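Side-chain contacts in Sqt1 (Chaetomium thermophilum, PDB 4ZOY), which probably serves as a dedicated WD40-repeat chaperone that captures a newly made ribosomal protein during its translation, in aid of ribosome biogenesis: residues R468-G473 with V478-A483; V263-G268 with I273-L278; T156-A161 with V166-L171. One frame throughout, in Å; residues are numbered along the deposited sequence.

Interaction 1 of 3, residues R468-G473 with V478-A483; sequences RIVTVG and VLVFEA
The Phe481 ring receives the methyl CG2 of Thr471 at its edge. CG2 of Thr471 lies in the ring plane, 3.8 Å from CE2 of Phe481, and the two side chains cross at about a right angle. The ring also meets the indole of Trp445, with the planes at about 40°. The second flat group is the guanidinium of Arg468. Glu482 comes up to it obliquely, with OE1 of Glu482 4.5 Å from NH2 of Arg468. That is too far for a salt bridge, and NH2 instead has a hydrogen bond to the backbone oxygen of Ala55.

These residues form an antiparallel hairpin in one blade of a WD40 beta-propeller. Strand 9-11, from the start of the chain, pairs with 478-482 in the same sheet. This is the Velcro closure that joins the two ends of the chain in one blade.

Ile469 and Phe481 are a hydrogen-bonded pair. Ile469 N reaches Phe481 O at 2.9 Å, and Phe481 N reaches Ile469 O at 2.8 Å. Further along, Thr471 N bonds to Leu479 O. The return bond, from Leu479 N to Thr471 O, is weak. The threonine hydroxyl supplements it, since Leu479 N also donates to Thr471 OG1 at 3.2 Å. A chi1 of 60° sets OG1 between the backbone N and the carbonyl carbon, within range of that amide. His448 NE2 holds the same hydroxyl through another hydrogen bond. On the face of Val470, Val478 and Val480, the methyl CG1 of Val470 packs 3.6 Å from CG1 of Val478.

Interaction 2 of 3, residues V263-G268 with I273-L278; sequences VVAVGG and IKIVGL
Ile275 faces Val263 and Ala265 across the hairpin, and its two branches divide them. At CB the side chain forks. The short branch ends at CG2, which lies 3.9 Å from CB of Val263 and 4.0 Å from CG2 of Val263. The two side chains cross obliquely. The long branch runs through CG1, which stands beside the backbone N. A chi2 of -58° then bends the chain, and this turn brings the tip over to Ala265. CD1 of Ile275 ends 3.6 Å from CB of Ala265. The small alanine methyl thus meets the end of a longer neighbour.

The other face is carried by Val264, Val266, Lys274 and Val276. Val264 and Val276 lie side by side and point the same way, with CG1 of Val264 3.8 Å from CB of Val276. CG2 of Val266 touches CB of Lys274 at 3.7 Å. The lysine chain then leads away, and its NZ is hydrogen-bonded to Arg245 O and Ser323 OG. Four backbone bonds, between Val264 and Val276 and between Val266 and Lys274, tie the strands together.

The hairpin forms the middle of a four-strand propeller blade, between strands 252-257 and 320-324. Strand 331-336 of the following blade packs on the face of Val263, Ala265 and Ile273, and Phe246 touches the other face at Val266, Lys274 and Val276.

Interaction 3 of 3, residues T156-A161 with V166-L171; sequences TIALGA and VWVFTL
Thr156 and Thr170 join their hydroxyls by a hydrogen bond, with OG1 of Thr156 2.8 Å from OG1 of Thr170. Either could be the donor. Thr156 OG1 is also hydrogen-bonded to His153 O, so this polar atom is gripped from both the partner strand and the preceding loop.

The two strands are the central hairpin of a WD40 propeller blade, flanked by strands 142-147 and 180-186. Next to the threonines, Ile157 and Phe169 exchange two nearly straight backbone bonds, N to O. Leu159 and Trp167 repeat the pattern, with Leu159 N 2.9 Å from Trp167 O and Trp167 N 3.0 Å from Leu159 O.

Leu159 carries much of the packing on the face it shares with Ile157, Trp167 and Phe169. Its chi1 of 68° places CG between the backbone N and the carbonyl carbon, and this turns the branched end toward the partner strand. CD1 of Leu159 reaches CD1 of Trp167 at 3.9 Å, and the two side chains lie side by side. CD2 takes the other aromatic residue. It sits at the edge of the Phe169 ring, near the ring plane and 3.6 Å from CE2 of Phe169. An alanine at this position would lack both methyls, and is likely to open a gap beside the indole and the phenyl ring, leaving CD1 of Trp167 and CE2 of Phe169 without their packing partner from the neighbouring strand. The indole has a further hold, because Trp167 NE1 is hydrogen-bonded to Ser165 OG.

The opposite face is smaller in build. Ala158, Val166 and Val168 all touch Leu205 of strand 204-209, in the next blade. There CG1 of Val168 packs 3.6 Å from CG2 of Thr156.

In the fold
The three contacts are equivalent hairpins, each the middle pair of strands in a different blade of the eight-bladed propeller. Their centres lie about 15 to 16 Å from the centre of the chain. Interactions 3 and 2 have one blade between them, and their centres are about 22 Å apart. Two blades separate interaction 2 from interaction 1, at about 30 Å between centres, and two more separate interaction 1 from interaction 3, at about 27 Å. None touches another; the nearest atoms, those of interactions 2 and 3, are about 12 Å apart. Interaction 1 differs in belonging to the blade that closes the ring.

Interaction 1 of 3, residues R468-G473 with V478-A483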
loop_
_atom_site.group_PDB
_atom_site.type_symbol
_atom_site.label_atom_id
_atom_site.label_comp_id
_atom_site.label_asym_id
_atom_site.label_seq_id
_atom_site.Cartn_x
_atom_site.Cartn_y
_atom_site.Cartn_z
ATOM N N ARG A 468 -11.596 -11.119 -6.893
ATOM C CA ARG A 468 -12.396 -10.670 -5.767
ATOM C C ARG A 468 -11.719 -9.479 -5.130
ATOM O O ARG A 468 -10.554 -9.548 -4.739
ATOM C CB ARG A 468 -12.591 -11.786 -4.743
ATOM C CG ARG A 468 -13.634 -12.792 -5.180
ATOM C CD ARG A 468 -14.460 -13.291 -4.013
ATOM N NE ARG A 468 -15.678 -13.949 -4.476
ATOM C CZ ARG A 468 -16.526 -14.597 -3.682
ATOM N NH1 ARG A 468 -16.288 -14.679 -2.380
ATOM N NH2 ARG A 468 -17.612 -15.163 -4.193
ATOM N N ILE A 469 -12.460 -8.382 -5.049
ATOM C CA ILE A 469 -11.950 -7.127 -4.499
ATOM C C ILE A 469 -12.686 -6.828 -3.210
ATOM O O ILE A 469 -13.915 -6.872 -3.173
ATOM C CB ILE A 469 -12.127 -5.962 -5.495
ATOM C CG1 ILE A 469 -11.428 -6.287 -6.822
ATOM C CG2 ILE A 469 -11.635 -4.643 -4.908
ATOM C CD1 ILE A 469 -11.686 -5.274 -7.915
ATOM N N VAL A 470 -11.941 -6.574 -2.141
ATOM C CA VAL A 470 -12.546 -6.149 -0.883
ATOM C C VAL A 470 -12.097 -4.738 -0.592
ATOM O O VAL A 470 -10.909 -4.430 -0.655
ATOM C CB VAL A 470 -12.179 -7.080 0.284
ATOM C CG1 VAL A 470 -12.976 -6.694 1.537
ATOM C CG2 VAL A 470 -12.449 -8.540 -0.095
ATOM N N THR A 471 -13.062 -3.876 -0.292
ATOM C CA THR A 471 -12.825 -2.442 -0.128
ATOM C C THR A 471 -13.051 -1.973 1.296
ATOM O O THR A 471 -13.781 -2.603 2.066
ATOM C CB THR A 471 -13.738 -1.621 -1.022
ATOM O OG1 THR A 471 -15.105 -1.913 -0.678
ATOM C CG2 THR A 471 -13.497 -1.940 -2.490
ATOM N N VAL A 472 -12.436 -0.848 1.636
ATOM C CA VAL A 472 -12.722 -0.181 2.904
ATOM C C VAL A 472 -13.069 1.272 2.601
ATOM O O VAL A 472 -12.418 1.945 1.788
ATOM C CB VAL A 472 -11.542 -0.285 3.911
ATOM C CG1 VAL A 472 -11.355 -1.723 4.362
ATOM C CG2 VAL A 472 -10.235 0.282 3.327
ATOM N N GLY A 473 -14.148 1.751 3.220
ATOM C CA GLY A 473 -14.638 3.084 2.914
ATOM C C GLY A 473 -14.684 4.073 4.072
ATOM O O GLY A 473 -14.779 3.703 5.248
ATOM N N VAL A 478 -17.462 -1.949 4.417
ATOM C CA VAL A 478 -16.552 -2.852 3.709
ATOM C C VAL A 478 -17.371 -3.577 2.656
ATOM O O VAL A 478 -18.401 -4.173 2.989
ATOM C CB VAL A 478 -15.917 -3.862 4.671
ATOM C CG1 VAL A 478 -15.050 -4.877 3.927
ATOM C CG2 VAL A 478 -15.110 -3.142 5.770
ATOM N N LEU A 479 -16.950 -3.521 1.392
ATOM C CA LEU A 479 -17.701 -4.165 0.311
ATOM C C LEU A 479 -16.874 -5.240 -0.381
ATOM O O LEU A 479 -15.643 -5.196 -0.369
ATOM C CB LEU A 479 -18.178 -3.143 -0.728
ATOM C CG LEU A 479 -19.161 -2.073 -0.244
ATOM C CD1 LEU A 479 -19.594 -1.168 -1.375
ATOM C CD2 LEU A 479 -20.377 -2.760 0.402
ATOM N N VAL A 480 -17.558 -6.219 -0.967
ATOM C CA VAL A 480 -16.913 -7.273 -1.743
ATOM C C VAL A 480 -17.432 -7.213 -3.165
ATOM O O VAL A 480 -18.646 -7.190 -3.380
ATOM C CB VAL A 480 -17.181 -8.669 -1.164
ATOM C CG1 VAL A 480 -16.462 -9.727 -2.004
ATOM C CG2 VAL A 480 -16.735 -8.746 0.289
ATOM N N PHE A 481 -16.516 -7.178 -4.132
ATOM C CA PHE A 481 -16.853 -7.128 -5.545
ATOM C C PHE A 481 -16.226 -8.315 -6.274
ATOM O O PHE A 481 -15.209 -8.847 -5.826
ATOM C CB PHE A 481 -16.349 -5.829 -6.183
ATOM C CG PHE A 481 -16.957 -4.573 -5.613
ATOM C CD1 PHE A 481 -18.286 -4.259 -5.853
ATOM C CD2 PHE A 481 -16.191 -3.677 -4.889
ATOM C CE1 PHE A 481 -18.840 -3.088 -5.357
ATOM C CE2 PHE A 481 -16.740 -2.502 -4.391
ATOM C CZ PHE A 481 -18.068 -2.205 -4.622
ATOM N N GLU A 482 -16.813 -8.714 -7.400
ATOM C CA GLU A 482 -16.207 -9.767 -8.212
ATOM C C GLU A 482 -16.033 -9.316 -9.651
ATOM O O GLU A 482 -16.823 -8.538 -10.171
ATOM C CB GLU A 482 -17.038 -11.052 -8.157
ATOM C CG GLU A 482 -18.422 -10.922 -8.737
ATOM C CD GLU A 482 -19.212 -12.217 -8.640
ATOM O OE1 GLU A 482 -18.692 -13.196 -8.056
ATOM O OE2 GLU A 482 -20.356 -12.247 -9.141
ATOM N N ALA A 483 -14.975 -9.813 -10.294
ATOM C CA ALA A 483 -14.694 -9.465 -11.682
ATOM C C ALA A 483 -15.464 -10.363 -12.663
ATOM O O ALA A 483 -15.737 -9.950 -13.786
ATOM C CB ALA A 483 -13.182 -9.542 -11.960
#

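Interaction 2 of 3, residues V263-G268 with I273-L278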
loop_
_atom_site.group_PDB
_atom_site.type_symbol
_atom_site.label_atom_id
_atom_site.label_comp_id
_atom_site.label_asym_id
_atom_site.label_seq_id
_atom_site.Cartn_x
_atom_site.Cartn_y
_atom_site.Cartn_z
ATOM N N VAL A 263 15.383 1.017 -9.664
ATOM C CA VAL A 263 15.015 2.394 -9.352
ATOM C C VAL A 263 13.916 2.468 -8.317
ATOM O O VAL A 263 13.154 1.520 -8.116
ATOM C CB VAL A 263 14.545 3.198 -10.607
ATOM C CG1 VAL A 263 15.605 3.166 -11.709
ATOM C CG2 VAL A 263 13.240 2.665 -11.140
ATOM N N VAL A 264 13.848 3.629 -7.685
ATOM C CA VAL A 264 12.735 3.970 -6.818
ATOM C C VAL A 264 12.041 5.205 -7.391
ATOM O O VAL A 264 12.704 6.126 -7.884
ATOM C CB VAL A 264 13.209 4.205 -5.355
ATOM C CG1 VAL A 264 14.270 5.302 -5.277
ATOM C CG2 VAL A 264 12.032 4.518 -4.440
ATOM N N ALA A 265 10.705 5.190 -7.367
ATOM C CA ALA A 265 9.895 6.357 -7.731
ATOM C C ALA A 265 9.310 6.957 -6.476
ATOM O O ALA A 265 8.797 6.229 -5.623
ATOM C CB ALA A 265 8.786 5.967 -8.691
ATOM N N VAL A 266 9.383 8.282 -6.361
ATOM C CA VAL A 266 8.714 8.989 -5.270
ATOM C C VAL A 266 7.723 9.969 -5.873
ATOM O O VAL A 266 7.948 10.519 -6.945
ATOM C CB VAL A 266 9.690 9.734 -4.323
ATOM C CG1 VAL A 266 10.677 8.747 -3.716
ATOM C CG2 VAL A 266 10.446 10.846 -5.055
ATOM N N GLY A 267 6.599 10.137 -5.196
ATOM C CA GLY A 267 5.544 11.001 -5.691
ATOM C C GLY A 267 5.164 11.985 -4.618
ATOM O O GLY A 267 5.154 11.666 -3.430
ATOM N N GLY A 268 4.866 13.211 -5.028
ATOM C CA GLY A 268 4.580 14.227 -4.044
ATOM C C GLY A 268 3.680 15.343 -4.516
ATOM O O GLY A 268 2.888 15.175 -5.430
ATOM N N ILE A 273 6.841 13.681 -9.670
ATOM C CA ILE A 273 7.399 12.352 -9.493
ATOM C C ILE A 273 8.891 12.428 -9.777
ATOM O O ILE A 273 9.306 13.072 -10.737
ATOM C CB ILE A 273 6.756 11.324 -10.436
ATOM C CG1 ILE A 273 5.252 11.231 -10.190
ATOM C CG2 ILE A 273 7.412 9.951 -10.258
ATOM C CD1 ILE A 273 4.500 10.549 -11.284
ATOM N N LYS A 274 9.702 11.793 -8.937
ATOM C CA LYS A 274 11.140 11.687 -9.186
ATOM C C LYS A 274 11.533 10.222 -9.275
ATOM O O LYS A 274 11.075 9.412 -8.466
ATOM C CB LYS A 274 11.951 12.370 -8.082
ATOM C CG LYS A 274 11.644 13.841 -7.858
ATOM C CD LYS A 274 12.258 14.684 -8.958
ATOM C CE LYS A 274 11.896 16.151 -8.803
ATOM N NZ LYS A 274 12.618 16.979 -9.831
ATOM N N ILE A 275 12.373 9.890 -10.254
ATOM C CA ILE A 275 12.914 8.540 -10.424
ATOM C C ILE A 275 14.384 8.556 -10.009
ATOM O O ILE A 275 15.167 9.332 -10.556
ATOM C CB ILE A 275 12.798 8.042 -11.881
ATOM C CG1 ILE A 275 11.371 8.235 -12.402
ATOM C CG2 ILE A 275 13.225 6.576 -11.978
ATOM C CD1 ILE A 275 10.289 7.518 -11.583
ATOM N N VAL A 276 14.747 7.706 -9.047
ATOM C CA VAL A 276 16.096 7.698 -8.478
ATOM C C VAL A 276 16.702 6.308 -8.595
ATOM O O VAL A 276 16.031 5.305 -8.353
ATOM C CB VAL A 276 16.084 8.134 -6.998
ATOM C CG1 VAL A 276 17.483 8.082 -6.401
ATOM C CG2 VAL A 276 15.516 9.539 -6.862
ATOM N N GLY A 277 17.974 6.237 -8.981
ATOM C CA GLY A 277 18.635 4.950 -9.097
ATOM C C GLY A 277 18.996 4.317 -7.757
ATOM O O GLY A 277 19.323 5.011 -6.789
ATOM N N LEU A 278 18.928 2.992 -7.727
ATOM C CA LEU A 278 19.319 2.203 -6.557
ATOM C C LEU A 278 20.473 1.288 -6.914
ATOM O O LEU A 278 20.597 0.880 -8.066
ATOM C CB LEU A 278 18.155 1.353 -6.062
ATOM C CG LEU A 278 16.902 2.084 -5.597
ATOM C CD1 LEU A 278 15.860 1.024 -5.242
ATOM C CD2 LEU A 278 17.202 3.010 -4.427
#

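Interaction 3 of 3, residues T156-A161 with V166-L171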
loop_
_atom_site.group_PDB
_atom_site.type_symbol
_atom_site.label_atom_id
_atom_site.label_comp_id
_atom_site.label_asym_id
_atom_site.label_seq_id
_atom_site.Cartn_x
_atom_site.Cartn_y
_atom_site.Cartn_z
ATOM N N THR A 156 9.138 -10.293 8.990
ATOM C CA THR A 156 9.734 -8.998 9.241
ATOM C C THR A 156 8.823 -7.921 8.666
ATOM O O THR A 156 8.271 -8.085 7.568
ATOM C CB THR A 156 11.135 -8.939 8.635
ATOM O OG1 THR A 156 11.921 -9.965 9.260
ATOM C CG2 THR A 156 11.789 -7.587 8.884
ATOM N N ILE A 157 8.623 -6.856 9.437
ATOM C CA ILE A 157 7.718 -5.773 9.046
ATOM C C ILE A 157 8.360 -4.416 9.292
ATOM O O ILE A 157 9.100 -4.233 10.264
ATOM C CB ILE A 157 6.364 -5.872 9.815
ATOM C CG1 ILE A 157 5.372 -4.800 9.374
ATOM C CG2 ILE A 157 6.572 -5.785 11.326
ATOM C CD1 ILE A 157 4.167 -4.709 10.290
ATOM N N ALA A 158 8.073 -3.464 8.409
ATOM C CA ALA A 158 8.471 -2.091 8.601
ATOM C C ALA A 158 7.265 -1.226 8.857
ATOM O O ALA A 158 6.157 -1.520 8.389
ATOM C CB ALA A 158 9.224 -1.568 7.382
ATOM N N LEU A 159 7.502 -0.136 9.566
ATOM C CA LEU A 159 6.502 0.918 9.709
ATOM C C LEU A 159 7.158 2.284 9.643
ATOM O O LEU A 159 8.357 2.432 9.896
ATOM C CB LEU A 159 5.725 0.752 11.018
ATOM C CG LEU A 159 6.445 0.963 12.354
ATOM C CD1 LEU A 159 6.579 2.436 12.748
ATOM C CD2 LEU A 159 5.683 0.176 13.430
ATOM N N GLY A 160 6.361 3.295 9.330
ATOM C CA GLY A 160 6.807 4.670 9.404
ATOM C C GLY A 160 5.850 5.442 10.280
ATOM O O GLY A 160 4.666 5.103 10.335
ATOM N N ALA A 161 6.353 6.467 10.961
ATOM C CA ALA A 161 5.562 7.170 11.975
ATOM C C ALA A 161 5.511 8.683 11.782
ATOM O O ALA A 161 6.230 9.244 10.958
ATOM C CB ALA A 161 6.106 6.844 13.366
ATOM N N VAL A 166 11.363 5.381 11.223
ATOM C CA VAL A 166 11.065 4.163 10.507
ATOM C C VAL A 166 11.620 3.017 11.329
ATOM O O VAL A 166 12.801 3.021 11.682
ATOM C CB VAL A 166 11.669 4.180 9.099
ATOM C CG1 VAL A 166 11.514 2.820 8.432
ATOM C CG2 VAL A 166 11.015 5.284 8.270
ATOM N N TRP A 167 10.753 2.062 11.657
ATOM C CA TRP A 167 11.110 0.914 12.483
ATOM C C TRP A 167 10.971 -0.373 11.692
ATOM O O TRP A 167 10.008 -0.550 10.934
ATOM C CB TRP A 167 10.221 0.867 13.733
ATOM C CG TRP A 167 10.421 2.047 14.634
ATOM C CD1 TRP A 167 10.032 3.339 14.401
ATOM C CD2 TRP A 167 11.075 2.050 15.913
ATOM N NE1 TRP A 167 10.412 4.141 15.448
ATOM C CE2 TRP A 167 11.046 3.374 16.391
ATOM C CE3 TRP A 167 11.673 1.057 16.699
ATOM C CZ2 TRP A 167 11.604 3.739 17.622
ATOM C CZ3 TRP A 167 12.220 1.421 17.926
ATOM C CH2 TRP A 167 12.179 2.747 18.372
ATOM N N VAL A 168 11.928 -1.279 11.860
ATOM C CA VAL A 168 11.831 -2.604 11.280
ATOM C C VAL A 168 11.853 -3.633 12.404
ATOM O O VAL A 168 12.776 -3.637 13.214
ATOM C CB VAL A 168 12.982 -2.879 10.280
ATOM C CG1 VAL A 168 12.838 -4.264 9.683
ATOM C CG2 VAL A 168 13.000 -1.804 9.182
ATOM N N PHE A 169 10.821 -4.472 12.461
ATOM C CA PHE A 169 10.687 -5.471 13.515
ATOM C C PHE A 169 10.682 -6.854 12.918
ATOM O O PHE A 169 10.160 -7.056 11.818
ATOM C CB PHE A 169 9.380 -5.304 14.305
ATOM C CG PHE A 169 9.223 -3.982 14.971
ATOM C CD1 PHE A 169 9.787 -3.747 16.217
ATOM C CD2 PHE A 169 8.479 -2.966 14.371
ATOM C CE1 PHE A 169 9.630 -2.516 16.853
ATOM C CE2 PHE A 169 8.319 -1.743 14.996
ATOM C CZ PHE A 169 8.896 -1.510 16.244
ATOM N N THR A 170 11.211 -7.824 13.663
ATOM C CA THR A 170 11.041 -9.211 13.269
ATOM C C THR A 170 10.278 -9.950 14.366
ATOM O O THR A 170 10.555 -9.774 15.549
ATOM C CB THR A 170 12.393 -9.879 12.962
ATOM O OG1 THR A 170 12.907 -9.307 11.752
ATOM C CG2 THR A 170 12.215 -11.361 12.743
ATOM N N LEU A 171 9.288 -10.728 13.941
ATOM C CA LEU A 171 8.378 -11.420 14.848
ATOM C C LEU A 171 8.874 -12.853 14.963
ATOM O O LEU A 171 8.677 -13.670 14.067
ATOM C CB LEU A 171 6.934 -11.331 14.324
ATOM C CG LEU A 171 6.527 -9.874 14.045
ATOM C CD1 LEU A 171 5.065 -9.754 13.627
ATOM C CD2 LEU A 171 6.809 -8.957 15.234
#